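Putative N-acetylmuramoyl-L-alanine amidase,autolysin cwp6 (Peptoclostridium difficile, PDB 5J72) probably cleaves the N-acetylmuramoyl-L-alanine amide bond of peptidoglycan with a zinc amidase domain and anchors itself to the cell wall through three CWB2 repeats. Local coordinates at residues L367-D372 against I391-K396; V132-G137 against I418-K423; E199-N204 against S227-N232; S157-V162 against P183-N188. All blocks are in the same frame, centred on the assembly; numbering follows the deposited sequence.

Contact 1: L367-D372 against I391-K396; sequences LVAKSD and ILITPK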
loop_
_atom_site.group_PDB
_atom_site.type_symbol
_atom_site.label_atom_id
_atom_site.label_comp_id
_atom_site.label_asym_id
_atom_site.label_seq_id
_atom_site.Cartn_x
_atom_site.Cartn_y
_atom_site.Cartn_z
ATOM N N LEU A 367 -5.747 -0.944 4.199
ATOM C CA LEU A 367 -6.300 -2.134 3.554
ATOM C C LEU A 367 -5.130 -2.956 3.057
ATOM O O LEU A 367 -4.306 -2.425 2.313
ATOM C CB LEU A 367 -7.240 -1.746 2.344
ATOM C CG LEU A 367 -8.653 -1.175 2.754
ATOM C CD1 LEU A 367 -8.467 0.321 3.136
ATOM C CD2 LEU A 367 -9.679 -1.283 1.610
ATOM N N VAL A 368 -5.097 -4.268 3.362
ATOM C CA VAL A 368 -3.906 -5.057 3.005
ATOM C C VAL A 368 -4.226 -6.131 2.011
ATOM O O VAL A 368 -5.031 -7.002 2.300
ATOM C CB VAL A 368 -3.338 -5.725 4.303
ATOM C CG1 VAL A 368 -2.106 -6.608 3.931
ATOM C CG2 VAL A 368 -2.947 -4.644 5.300
ATOM N N ALA A 369 -3.600 -6.068 0.810
ATOM C CA ALA A 369 -3.833 -7.023 -0.239
ATOM C C ALA A 369 -2.508 -7.749 -0.603
ATOM O O ALA A 369 -1.410 -7.235 -0.372
ATOM C CB ALA A 369 -4.318 -6.289 -1.507
ATOM N N LYS A 370 -2.648 -8.945 -1.157
ATOM C CA LYS A 370 -1.518 -9.730 -1.606
ATOM C C LYS A 370 -0.898 -9.036 -2.777
ATOM O O LYS A 370 -1.638 -8.593 -3.650
ATOM C CB LYS A 370 -2.036 -11.105 -2.039
ATOM C CG LYS A 370 -2.510 -11.943 -0.842
ATOM C CD LYS A 370 -3.111 -13.328 -1.283
ATOM C CE LYS A 370 -4.411 -13.174 -2.037
ATOM N NZ LYS A 370 -4.822 -14.430 -2.727
ATOM N N SER A 371 0.435 -8.984 -2.904
ATOM C CA SER A 371 1.019 -8.258 -4.041
ATOM C C SER A 371 1.228 -9.135 -5.248
ATOM O O SER A 371 1.725 -8.631 -6.256
ATOM C CB SER A 371 2.375 -7.686 -3.649
ATOM O OG SER A 371 3.177 -8.743 -3.143
ATOM N N ASP A 372 0.890 -10.426 -5.179
ATOM C CA ASP A 372 1.098 -11.279 -6.362
ATOM C C ASP A 372 -0.018 -11.210 -7.372
ATOM O O ASP A 372 0.143 -11.734 -8.463
ATOM C CB ASP A 372 1.299 -12.768 -5.988
ATOM C CG ASP A 372 0.224 -13.356 -5.098
ATOM O OD1 ASP A 372 -0.200 -14.500 -5.352
ATOM O OD2 ASP A 372 -0.172 -12.702 -4.139
ATOM N N ILE A 391 -3.993 1.415 0.355
ATOM C CA ILE A 391 -3.880 -0.026 0.205
ATOM C C ILE A 391 -2.364 -0.355 0.332
ATOM O O ILE A 391 -1.532 0.259 -0.346
ATOM C CB ILE A 391 -4.377 -0.457 -1.191
ATOM C CG1 ILE A 391 -5.929 -0.261 -1.246
ATOM C CG2 ILE A 391 -4.018 -1.954 -1.471
ATOM C CD1 ILE A 391 -6.476 -0.513 -2.702
ATOM N N LEU A 392 -2.042 -1.301 1.196
ATOM C CA LEU A 392 -0.679 -1.809 1.352
ATOM C C LEU A 392 -0.626 -3.135 0.668
ATOM O O LEU A 392 -1.538 -3.941 0.864
ATOM C CB LEU A 392 -0.413 -1.997 2.847
ATOM C CG LEU A 392 1.055 -2.403 3.127
ATOM C CD1 LEU A 392 1.493 -1.728 4.388
ATOM C CD2 LEU A 392 1.092 -3.949 3.229
ATOM N N ILE A 393 0.419 -3.402 -0.170
ATOM C CA ILE A 393 0.496 -4.716 -0.770
ATOM C C ILE A 393 1.772 -5.428 -0.242
ATOM O O ILE A 393 2.779 -4.768 -0.027
ATOM C CB ILE A 393 0.540 -4.687 -2.325
ATOM C CG1 ILE A 393 1.687 -3.792 -2.851
ATOM C CG2 ILE A 393 -0.854 -4.131 -2.840
ATOM C CD1 ILE A 393 1.858 -3.904 -4.428
ATOM N N THR A 394 1.702 -6.738 -0.072
ATOM C CA THR A 394 2.867 -7.457 0.440
ATOM C C THR A 394 2.634 -8.878 0.064
ATOM O O THR A 394 1.506 -9.303 -0.191
ATOM C CB THR A 394 2.999 -7.240 1.958
ATOM O OG1 THR A 394 4.319 -7.635 2.372
ATOM C CG2 THR A 394 1.932 -8.024 2.767
ATOM N N PRO A 395 3.717 -9.677 -0.030
ATOM C CA PRO A 395 3.464 -11.071 -0.399
ATOM C C PRO A 395 2.695 -11.838 0.684
ATOM O O PRO A 395 2.647 -11.428 1.829
ATOM C CB PRO A 395 4.913 -11.639 -0.615
ATOM C CG PRO A 395 5.717 -10.432 -0.971
ATOM C CD PRO A 395 5.160 -9.371 -0.018
ATOM N N LYS A 396 2.172 -12.993 0.317
ATOM C CA LYS A 396 1.371 -13.790 1.265
ATOM C C LYS A 396 2.164 -14.265 2.474
ATOM O O LYS A 396 1.602 -14.385 3.547
ATOM C CB LYS A 396 0.845 -15.055 0.564
ATOM C CG LYS A 396 -0.029 -14.811 -0.622
ATOM C CD LYS A 396 -0.534 -16.168 -1.097
ATOM C CE LYS A 396 0.181 -16.597 -2.335
ATOM N NZ LYS A 396 -0.782 -16.819 -3.439
HETATM O O HOH W 1 -2.621 -15.091 -4.346
#
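The two parallel strands of a beta-alpha-beta unit in the third CWB2 range meet here: strand 362-370 leads into helix 375-387, which returns the chain to strand 391-394. Leu392 N donates to Leu367 O at 2.8 Å, nearly along the C=O axis, and Leu392 O takes the N-H of Ala369 just as squarely. Thr394 N then reaches Ala369 O over a longer 3.2 Å. At the end the alternation is bent: Ser371 N binds Thr394 O at 2.9 Å from 60° above the carbonyl plane, where the chain turns off the strand. Ser371 CB packs 3.8 Å from Ile393 CB, while its OG, in the crowded position between N and C, bonds to His347. Beyond the strands, Lys396 bends at chi3 and chi4 so that NZ meets Asp372 OD1 at 3.1 Å, above the carboxylate plane. One water accepts from Lys396 NZ and Lys370 NZ and donates to that same OD1. Lys370 NZ also bonds to Asp420 O; its CD presses on Lys396 CG at a tight 3.5 Å where the two side chains cross obliquely. The same beta-alpha-beta unit recurs in the parallel sheets of the other two CWB2 ranges.

Contact 2: V132-G137 against I418-K423; sequences VKKLAG and IGDGMK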
loop_
_atom_site.group_PDB
_atom_site.type_symbol
_atom_site.label_atom_id
_atom_site.label_comp_id
_atom_site.label_asym_id
_atom_site.label_seq_id
_atom_site.Cartn_x
_atom_site.Cartn_y
_atom_site.Cartn_z
ATOM N N VAL A 132 -8.676 -6.415 12.983
ATOM C CA VAL A 132 -8.620 -6.779 11.575
ATOM C C VAL A 132 -9.991 -7.159 11.091
ATOM O O VAL A 132 -10.669 -7.998 11.711
ATOM C CB VAL A 132 -7.637 -7.971 11.462
ATOM C CG1 VAL A 132 -7.653 -8.626 10.086
ATOM C CG2 VAL A 132 -6.222 -7.506 11.804
ATOM N N LYS A 133 -10.418 -6.565 9.964
ATOM C CA LYS A 133 -11.696 -6.960 9.356
ATOM C C LYS A 133 -11.330 -7.713 8.073
ATOM O O LYS A 133 -10.727 -7.126 7.178
ATOM C CB LYS A 133 -12.526 -5.688 9.090
ATOM C CG LYS A 133 -13.765 -6.018 8.238
ATOM C CD LYS A 133 -14.876 -6.569 9.110
ATOM C CE LYS A 133 -16.100 -6.931 8.263
ATOM N NZ LYS A 133 -17.063 -7.704 9.072
ATOM N N LYS A 134 -11.658 -8.982 7.949
ATOM C CA LYS A 134 -11.282 -9.723 6.752
ATOM C C LYS A 134 -12.415 -9.702 5.691
ATOM O O LYS A 134 -13.548 -10.014 6.013
ATOM C CB LYS A 134 -10.956 -11.171 7.130
ATOM C CG LYS A 134 -10.467 -11.960 5.942
ATOM C CD LYS A 134 -9.932 -13.300 6.358
ATOM C CE LYS A 134 -9.303 -13.967 5.162
ATOM N NZ LYS A 134 -9.181 -15.422 5.384
ATOM N N LEU A 135 -12.103 -9.313 4.455
ATOM C CA LEU A 135 -13.094 -9.227 3.350
ATOM C C LEU A 135 -12.600 -10.170 2.312
ATOM O O LEU A 135 -11.709 -9.831 1.514
ATOM C CB LEU A 135 -13.150 -7.754 2.789
ATOM C CG LEU A 135 -13.495 -6.725 3.869
ATOM C CD1 LEU A 135 -13.461 -5.220 3.257
ATOM C CD2 LEU A 135 -14.952 -7.028 4.480
ATOM N N ALA A 136 -13.150 -11.377 2.286
ATOM C CA ALA A 136 -12.603 -12.338 1.352
ATOM C C ALA A 136 -13.523 -13.492 1.111
ATOM O O ALA A 136 -14.311 -13.816 2.004
ATOM C CB ALA A 136 -11.321 -12.913 1.969
ATOM N N GLY A 137 -13.402 -14.124 -0.057
ATOM C CA GLY A 137 -14.148 -15.343 -0.361
ATOM C C GLY A 137 -13.209 -16.353 -1.036
ATOM O O GLY A 137 -11.989 -16.137 -1.056
ATOM N N ILE A 418 -7.733 -8.029 2.737
ATOM C CA ILE A 418 -8.409 -8.313 1.474
ATOM C C ILE A 418 -8.038 -9.647 0.896
ATOM O O ILE A 418 -6.857 -9.928 0.680
ATOM C CB ILE A 418 -8.026 -7.210 0.435
ATOM C CG1 ILE A 418 -8.241 -5.795 1.032
ATOM C CG2 ILE A 418 -8.839 -7.418 -0.862
ATOM C CD1 ILE A 418 -9.721 -5.534 1.474
ATOM N N GLY A 419 -9.013 -10.477 0.628
ATOM C CA GLY A 419 -8.704 -11.740 0.022
ATOM C C GLY A 419 -8.209 -12.750 1.042
ATOM O O GLY A 419 -7.891 -12.469 2.176
ATOM N N ASP A 420 -8.181 -13.980 0.572
ATOM C CA ASP A 420 -7.738 -15.116 1.352
ATOM C C ASP A 420 -6.335 -15.589 0.859
ATOM O O ASP A 420 -6.055 -15.534 -0.340
ATOM C CB ASP A 420 -8.729 -16.261 1.133
ATOM C CG ASP A 420 -8.414 -17.395 2.071
ATOM O OD1 ASP A 420 -8.115 -18.492 1.582
ATOM O OD2 ASP A 420 -8.453 -17.169 3.309
ATOM N N GLY A 421 -5.477 -16.038 1.762
ATOM C CA GLY A 421 -4.176 -16.550 1.334
ATOM C C GLY A 421 -3.010 -15.936 2.069
ATOM O O GLY A 421 -1.958 -16.562 2.137
ATOM N N MET A 422 -3.164 -14.710 2.588
ATOM C CA MET A 422 -2.092 -14.097 3.321
ATOM C C MET A 422 -1.956 -14.827 4.670
ATOM O O MET A 422 -2.973 -15.108 5.306
ATOM C CB MET A 422 -2.366 -12.599 3.553
ATOM C CG MET A 422 -1.186 -11.900 4.249
ATOM S SD MET A 422 -1.270 -10.103 4.068
ATOM C CE MET A 422 -1.104 -9.960 2.351
ATOM N N LYS A 423 -0.727 -15.137 5.114
ATOM C CA LYS A 423 -0.562 -15.865 6.381
ATOM C C LYS A 423 -1.002 -15.063 7.567
ATOM O O LYS A 423 -0.842 -13.850 7.583
ATOM C CB LYS A 423 0.923 -16.238 6.615
ATOM C CG LYS A 423 1.528 -17.027 5.475
ATOM C CD LYS A 423 0.649 -18.162 5.050
ATOM C CE LYS A 423 1.266 -19.478 5.424
ATOM N NZ LYS A 423 1.516 -20.293 4.209
HETATM O O HOH W 2 -9.619 -14.768 -1.923
#
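Gly419 N is held by a single bond, and a straight one: it points at Leu135 O over 2.9 Å with an angle of 172° at the hydrogen. The donor sits 32° above the carbonyl plane of Leu135, so the N-H arrives obliquely and not on a lone pair. Next to it, Ala136 CB lies on the peptide of Gly419, 3.3 Å from the carbonyl C. Gly419 passes this point with a positive phi, as glycine easily does. The bond extends the parallel pairing of strand 128-135 with strand 411-418, which brings the start of the first CWB2 range alongside the end of the third. On the face that carries Leu135 and Ile418, these two side chains lie side by side and point the same way, their CD1 atoms 4.2 Å apart. Helix 375-387 covers them, Leu383 against Leu135 and Ala380 against Ile418. At the exposed edge the fully extended Lys134, CG anti to its backbone N, crosses obliquely to Asp420. Its NZ makes a 2.8 Å salt bridge with Asp420 OD2, which offers its anti lone pair, and its CE runs 3.6 Å from Gly419 O on the way. A water then ties the two backbones further along, donating to Gly137 O and accepting from Asp420 N at 3.0 Å.

Contact 3: E199-N204 against S227-N232; sequences ELKRLN and SAVNVN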
loop_
_atom_site.group_PDB
_atom_site.type_symbol
_atom_site.label_atom_id
_atom_site.label_comp_id
_atom_site.label_asym_id
_atom_site.label_seq_id
_atom_site.Cartn_x
_atom_site.Cartn_y
_atom_site.Cartn_z
ATOM N N GLU A 199 -24.870 -10.681 -6.116
ATOM C CA GLU A 199 -24.600 -9.394 -5.488
ATOM C C GLU A 199 -25.201 -8.258 -6.337
ATOM O O GLU A 199 -25.638 -7.260 -5.775
ATOM C CB GLU A 199 -23.045 -9.224 -5.301
ATOM C CG GLU A 199 -22.636 -7.870 -4.669
ATOM C CD GLU A 199 -23.182 -7.674 -3.238
ATOM O OE1 GLU A 199 -23.788 -8.636 -2.659
ATOM O OE2 GLU A 199 -22.996 -6.556 -2.683
ATOM N N LEU A 200 -25.186 -8.365 -7.694
ATOM C CA LEU A 200 -25.843 -7.371 -8.520
ATOM C C LEU A 200 -27.345 -7.332 -8.082
ATOM O O LEU A 200 -27.918 -6.264 -7.908
ATOM C CB LEU A 200 -25.834 -7.752 -10.030
ATOM C CG LEU A 200 -24.492 -7.536 -10.736
ATOM C CD1 LEU A 200 -24.556 -8.120 -12.099
ATOM C CD2 LEU A 200 -24.225 -6.026 -10.813
ATOM N N LYS A 201 -27.974 -8.488 -7.889
ATOM C CA LYS A 201 -29.386 -8.442 -7.455
ATOM C C LYS A 201 -29.558 -7.772 -6.077
ATOM O O LYS A 201 -30.481 -6.954 -5.860
ATOM C CB LYS A 201 -29.950 -9.893 -7.326
ATOM C CG LYS A 201 -30.173 -10.508 -8.722
ATOM C CD LYS A 201 -30.776 -11.982 -8.552
ATOM C CE LYS A 201 -31.197 -12.617 -9.882
ATOM N NZ LYS A 201 -32.436 -11.980 -10.501
ATOM N N ARG A 202 -28.675 -8.106 -5.162
ATOM C CA ARG A 202 -28.765 -7.536 -3.803
ATOM C C ARG A 202 -28.573 -6.011 -3.819
ATOM O O ARG A 202 -29.290 -5.316 -3.103
ATOM C CB ARG A 202 -27.647 -8.160 -2.900
ATOM C CG ARG A 202 -27.944 -7.950 -1.397
ATOM C CD ARG A 202 -26.688 -8.270 -0.530
ATOM N NE ARG A 202 -25.573 -7.369 -0.826
ATOM C CZ ARG A 202 -25.513 -6.119 -0.375
ATOM N NH1 ARG A 202 -24.504 -5.334 -0.726
ATOM N NH2 ARG A 202 -26.474 -5.643 0.433
ATOM N N LEU A 203 -27.616 -5.512 -4.616
ATOM C CA LEU A 203 -27.341 -4.038 -4.666
ATOM C C LEU A 203 -28.475 -3.273 -5.333
ATOM O O LEU A 203 -28.543 -2.056 -5.138
ATOM C CB LEU A 203 -26.055 -3.736 -5.508
ATOM C CG LEU A 203 -24.780 -4.268 -4.810
ATOM C CD1 LEU A 203 -23.603 -4.295 -5.773
ATOM C CD2 LEU A 203 -24.417 -3.348 -3.656
ATOM N N ASN A 204 -29.283 -3.955 -6.153
ATOM C CA ASN A 204 -30.416 -3.372 -6.918
ATOM C C ASN A 204 -29.991 -2.075 -7.682
ATOM O O ASN A 204 -30.560 -1.000 -7.497
ATOM C CB ASN A 204 -31.555 -3.034 -6.006
ATOM C CG ASN A 204 -32.842 -2.822 -6.909
ATOM O OD1 ASN A 204 -33.035 -3.589 -7.883
ATOM N ND2 ASN A 204 -33.601 -1.855 -6.684
ATOM N N SER A 227 -29.956 -10.177 -17.287
ATOM C CA SER A 227 -30.872 -11.207 -16.800
ATOM C C SER A 227 -30.870 -11.179 -15.343
ATOM O O SER A 227 -31.874 -11.532 -14.724
ATOM C CB SER A 227 -30.433 -12.602 -17.229
ATOM O OG SER A 227 -30.807 -12.721 -18.585
ATOM N N ALA A 228 -29.766 -10.781 -14.747
ATOM C CA ALA A 228 -29.749 -10.712 -13.297
ATOM C C ALA A 228 -30.546 -9.517 -12.831
ATOM O O ALA A 228 -31.397 -9.672 -11.952
ATOM C CB ALA A 228 -28.299 -10.607 -12.773
ATOM N N VAL A 229 -30.276 -8.323 -13.386
ATOM C CA VAL A 229 -30.958 -7.083 -13.008
ATOM C C VAL A 229 -31.054 -6.317 -14.301
ATOM O O VAL A 229 -30.023 -6.142 -14.968
ATOM C CB VAL A 229 -30.182 -6.280 -11.931
ATOM C CG1 VAL A 229 -30.977 -5.033 -11.504
ATOM C CG2 VAL A 229 -29.907 -7.178 -10.714
ATOM N N ASN A 230 -32.286 -5.867 -14.689
ATOM C CA ASN A 230 -32.459 -5.217 -15.983
ATOM C C ASN A 230 -31.995 -3.785 -15.979
ATOM O O ASN A 230 -32.778 -2.850 -16.179
ATOM C CB ASN A 230 -33.924 -5.275 -16.411
ATOM C CG ASN A 230 -34.069 -4.935 -17.869
ATOM O OD1 ASN A 230 -33.138 -5.236 -18.661
ATOM N ND2 ASN A 230 -35.159 -4.355 -18.339
ATOM N N VAL A 231 -30.669 -3.611 -15.785
ATOM C CA VAL A 231 -30.096 -2.272 -15.739
ATOM C C VAL A 231 -29.764 -1.676 -17.121
ATOM O O VAL A 231 -29.716 -2.387 -18.107
ATOM C CB VAL A 231 -28.718 -2.387 -15.018
ATOM C CG1 VAL A 231 -28.902 -2.773 -13.534
ATOM C CG2 VAL A 231 -27.822 -3.425 -15.759
ATOM N N ASN A 232 -29.504 -0.368 -17.140
ATOM C CA ASN A 232 -28.938 0.296 -18.296
ATOM C C ASN A 232 -27.472 -0.039 -18.271
ATOM O O ASN A 232 -26.833 0.118 -17.201
ATOM C CB ASN A 232 -29.052 1.761 -18.150
ATOM C CG ASN A 232 -30.485 2.181 -18.212
ATOM O OD1 ASN A 232 -30.851 3.107 -17.481
ATOM N ND2 ASN A 232 -31.342 1.506 -18.977
#
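Lys201 leaves its helix with CG anti to the carbonyl carbon (chi1 -73°), which sends the chain from CB along the end of helix 219-228. CG is the first atom to touch, 3.6 Å from Ala228 O and a little farther from the CG2 methyl of Val229. CD runs on past that same oxygen, and CE comes back to 3.6 Å from Ala228 O. The turn is made at chi4, -71°, after an extended run, and it brings NZ onto Ala228 O at 2.9 Å, in the carbonyl plane and on a lone pair. A positive amine thus meets a carbonyl at the C-terminal end of a helix, where the helix dipole would be expected to favour it. The two helices involved, 194-203 and 219-228, follow successive strands of the first four-stranded parallel sheet, and the contact sits where both run out. Val229, the first residue past its helix, slides against Lys201 in the opposite direction. In the conformer described its CG2 wedges 3.5 Å from Lys201 CA and 3.6 Å from Leu200 O, with Leu200 CB close by. Leu200 itself reaches inward to Leu185 and Val208 of the sheet. Just beyond, Val231 N closes on Val229 O at 2.7 Å, an inverse gamma turn centred on Asn230. Elsewhere on helix 194-203, Glu199 ties it to helix 140-151 through Ser148 OG.

Contact 4: S157-V162 against P183-N188; sequences SKVVIV and PILLAN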
loop_
_atom_site.group_PDB
_atom_site.type_symbol
_atom_site.label_atom_id
_atom_site.label_comp_id
_atom_site.label_asym_id
_atom_site.label_seq_id
_atom_site.Cartn_x
_atom_site.Cartn_y
_atom_site.Cartn_z
ATOM N N SER A 157 -26.644 2.541 -6.681
ATOM C CA SER A 157 -27.396 2.682 -7.948
ATOM C C SER A 157 -26.519 2.338 -9.149
ATOM O O SER A 157 -27.040 2.021 -10.206
ATOM C CB SER A 157 -27.986 4.089 -8.067
ATOM O OG SER A 157 -26.903 4.992 -8.122
ATOM N N LYS A 158 -25.201 2.388 -8.994
ATOM C CA LYS A 158 -24.279 2.016 -10.073
ATOM C C LYS A 158 -23.327 0.916 -9.599
ATOM O O LYS A 158 -23.005 0.842 -8.393
ATOM C CB LYS A 158 -23.396 3.190 -10.498
ATOM C CG LYS A 158 -24.187 4.330 -11.170
ATOM C CD LYS A 158 -23.224 5.540 -11.484
ATOM C CE LYS A 158 -23.687 6.368 -12.661
ATOM N NZ LYS A 158 -24.878 7.104 -12.310
ATOM N N VAL A 159 -22.908 0.064 -10.508
ATOM C CA VAL A 159 -21.911 -0.968 -10.259
ATOM C C VAL A 159 -20.961 -0.923 -11.441
ATOM O O VAL A 159 -21.427 -0.892 -12.591
ATOM C CB VAL A 159 -22.484 -2.418 -10.130
ATOM C CG1 VAL A 159 -21.341 -3.441 -9.912
ATOM C CG2 VAL A 159 -23.490 -2.496 -8.950
ATOM N N VAL A 160 -19.642 -0.945 -11.168
ATOM C CA VAL A 160 -18.651 -0.998 -12.230
ATOM C C VAL A 160 -18.274 -2.443 -12.405
ATOM O O VAL A 160 -18.084 -3.182 -11.435
ATOM C CB VAL A 160 -17.438 -0.127 -11.879
ATOM C CG1 VAL A 160 -16.273 -0.327 -12.931
ATOM C CG2 VAL A 160 -17.894 1.321 -11.830
ATOM N N ILE A 161 -18.127 -2.874 -13.655
ATOM C CA ILE A 161 -17.753 -4.272 -13.864
ATOM C C ILE A 161 -16.463 -4.309 -14.713
ATOM O O ILE A 161 -16.351 -3.550 -15.664
ATOM C CB ILE A 161 -18.907 -4.914 -14.699
ATOM C CG1 ILE A 161 -20.161 -5.187 -13.792
ATOM C CG2 ILE A 161 -18.365 -6.224 -15.296
ATOM C CD1 ILE A 161 -20.019 -6.472 -12.992
ATOM N N VAL A 162 -15.562 -5.159 -14.352
ATOM C CA VAL A 162 -14.266 -5.336 -15.044
ATOM C C VAL A 162 -14.157 -6.831 -15.215
ATOM O O VAL A 162 -14.698 -7.573 -14.423
ATOM C CB VAL A 162 -13.164 -4.804 -14.092
ATOM C CG1 VAL A 162 -11.818 -5.375 -14.460
ATOM C CG2 VAL A 162 -13.178 -3.248 -14.128
ATOM N N PRO A 183 -19.172 0.104 -6.120
ATOM C CA PRO A 183 -18.205 -0.960 -5.993
ATOM C C PRO A 183 -17.837 -1.501 -7.414
ATOM O O PRO A 183 -18.576 -1.259 -8.402
ATOM C CB PRO A 183 -18.966 -2.053 -5.235
ATOM C CG PRO A 183 -20.408 -1.888 -5.740
ATOM C CD PRO A 183 -20.566 -0.341 -5.856
ATOM N N ILE A 184 -16.744 -2.237 -7.486
ATOM C CA ILE A 184 -16.362 -2.880 -8.717
ATOM C C ILE A 184 -16.638 -4.387 -8.477
ATOM O O ILE A 184 -16.156 -4.975 -7.492
ATOM C CB ILE A 184 -14.871 -2.674 -8.996
ATOM C CG1 ILE A 184 -14.630 -1.210 -9.418
ATOM C CG2 ILE A 184 -14.409 -3.762 -10.032
ATOM C CD1 ILE A 184 -13.120 -0.757 -9.490
ATOM N N LEU A 185 -17.439 -4.998 -9.343
ATOM C CA LEU A 185 -17.638 -6.447 -9.246
ATOM C C LEU A 185 -16.986 -7.063 -10.529
ATOM O O LEU A 185 -16.699 -6.342 -11.476
ATOM C CB LEU A 185 -19.145 -6.887 -9.225
ATOM C CG LEU A 185 -19.870 -6.410 -7.956
ATOM C CD1 LEU A 185 -21.374 -6.809 -8.040
ATOM C CD2 LEU A 185 -19.193 -6.950 -6.650
ATOM N N LEU A 186 -16.839 -8.367 -10.547
ATOM C CA LEU A 186 -16.111 -8.979 -11.654
ATOM C C LEU A 186 -16.916 -9.914 -12.547
ATOM O O LEU A 186 -17.772 -10.664 -12.070
ATOM C CB LEU A 186 -14.953 -9.813 -11.021
ATOM C CG LEU A 186 -14.040 -8.995 -10.097
ATOM C CD1 LEU A 186 -13.020 -9.898 -9.450
ATOM C CD2 LEU A 186 -13.391 -7.856 -10.862
ATOM N N ALA A 187 -16.581 -9.874 -13.845
ATOM C CA ALA A 187 -17.216 -10.699 -14.868
ATOM C C ALA A 187 -16.139 -11.548 -15.604
ATOM O O ALA A 187 -14.936 -11.323 -15.427
ATOM C CB ALA A 187 -17.834 -9.795 -15.903
ATOM N N ASN A 188 -16.620 -12.519 -16.397
ATOM C CA ASN A 188 -15.792 -13.292 -17.305
ATOM C C ASN A 188 -16.103 -12.662 -18.643
ATOM O O ASN A 188 -17.015 -11.825 -18.738
ATOM C CB ASN A 188 -16.161 -14.753 -17.266
ATOM C CG ASN A 188 -15.633 -15.375 -16.006
ATOM O OD1 ASN A 188 -14.452 -15.184 -15.683
ATOM N ND2 ASN A 188 -16.389 -16.127 -15.241
#
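Closest in are the backbone bonds that join strand 158-163 to strand 184-187 in parallel. Val160 spends both its N and its O on segment 183-188: its N donates to Pro183 O at 3.0 Å, and its O receives Leu185 N at 2.8 Å, almost in line with the C=O. Val162 N reaches Leu185 O only weakly, at 3.3 Å, while Val162 O takes Ala187 N in its carbonyl plane. The short strand segments cross at -42°, a marked twist.

Side chains make the next layer. On one face Val160 and Ile184 lie side by side and point the same way, Val160 CB 3.9 Å from Ile184 CG1, with Val162 and Leu186 continuing the row. On the other face Val159 CG1, anti to its backbone N, leans obliquely on Leu185 CG at 3.8 Å. In Ile161, CG1 anti to the carbonyl carbon and chi2 at -81° bring CD1 to 3.9 Å from Leu185 CB; CG2, anti to the backbone N, lies 3.7 Å from Ala187 CB.

Farther out, Ala177 of helix 174-180, the helix linking the two strands, touches both Val160 and Ile184. Thr379 of helix 375-387, from the third CWB2 range, presses on Ile184 and Leu186, and on the opposite face Leu200 of helix 194-203 meets Leu185.

Between the two strands every polar link is main chain to main chain and every contact of side chain with side chain is apolar, so the pairing should depend little on ionisation and rest on buried beta-branched and leucine side chains.

In the fold
Going from the N terminus, residues 132-137 open contact 2, which closes only at 418-423, after the chain has passed through the first two CWB2 ranges and most of the third. The other three contacts fall within that long loop. Contact 4 closes first, a short loop through helix 174-180, and contact 3 follows it in series, bringing two helix ends together on the same parallel sheet. These two touch, with Leu203 and Leu200 packed on Val159. Contact 1 comes last, well away from both, and closes the loop through helix 375-387. Contact 2 joins the first and third CWB2 ranges, and contact 1 meets it through the 418-423 loop: Lys396 O receives Lys423 N, and Val368 packs on Met422.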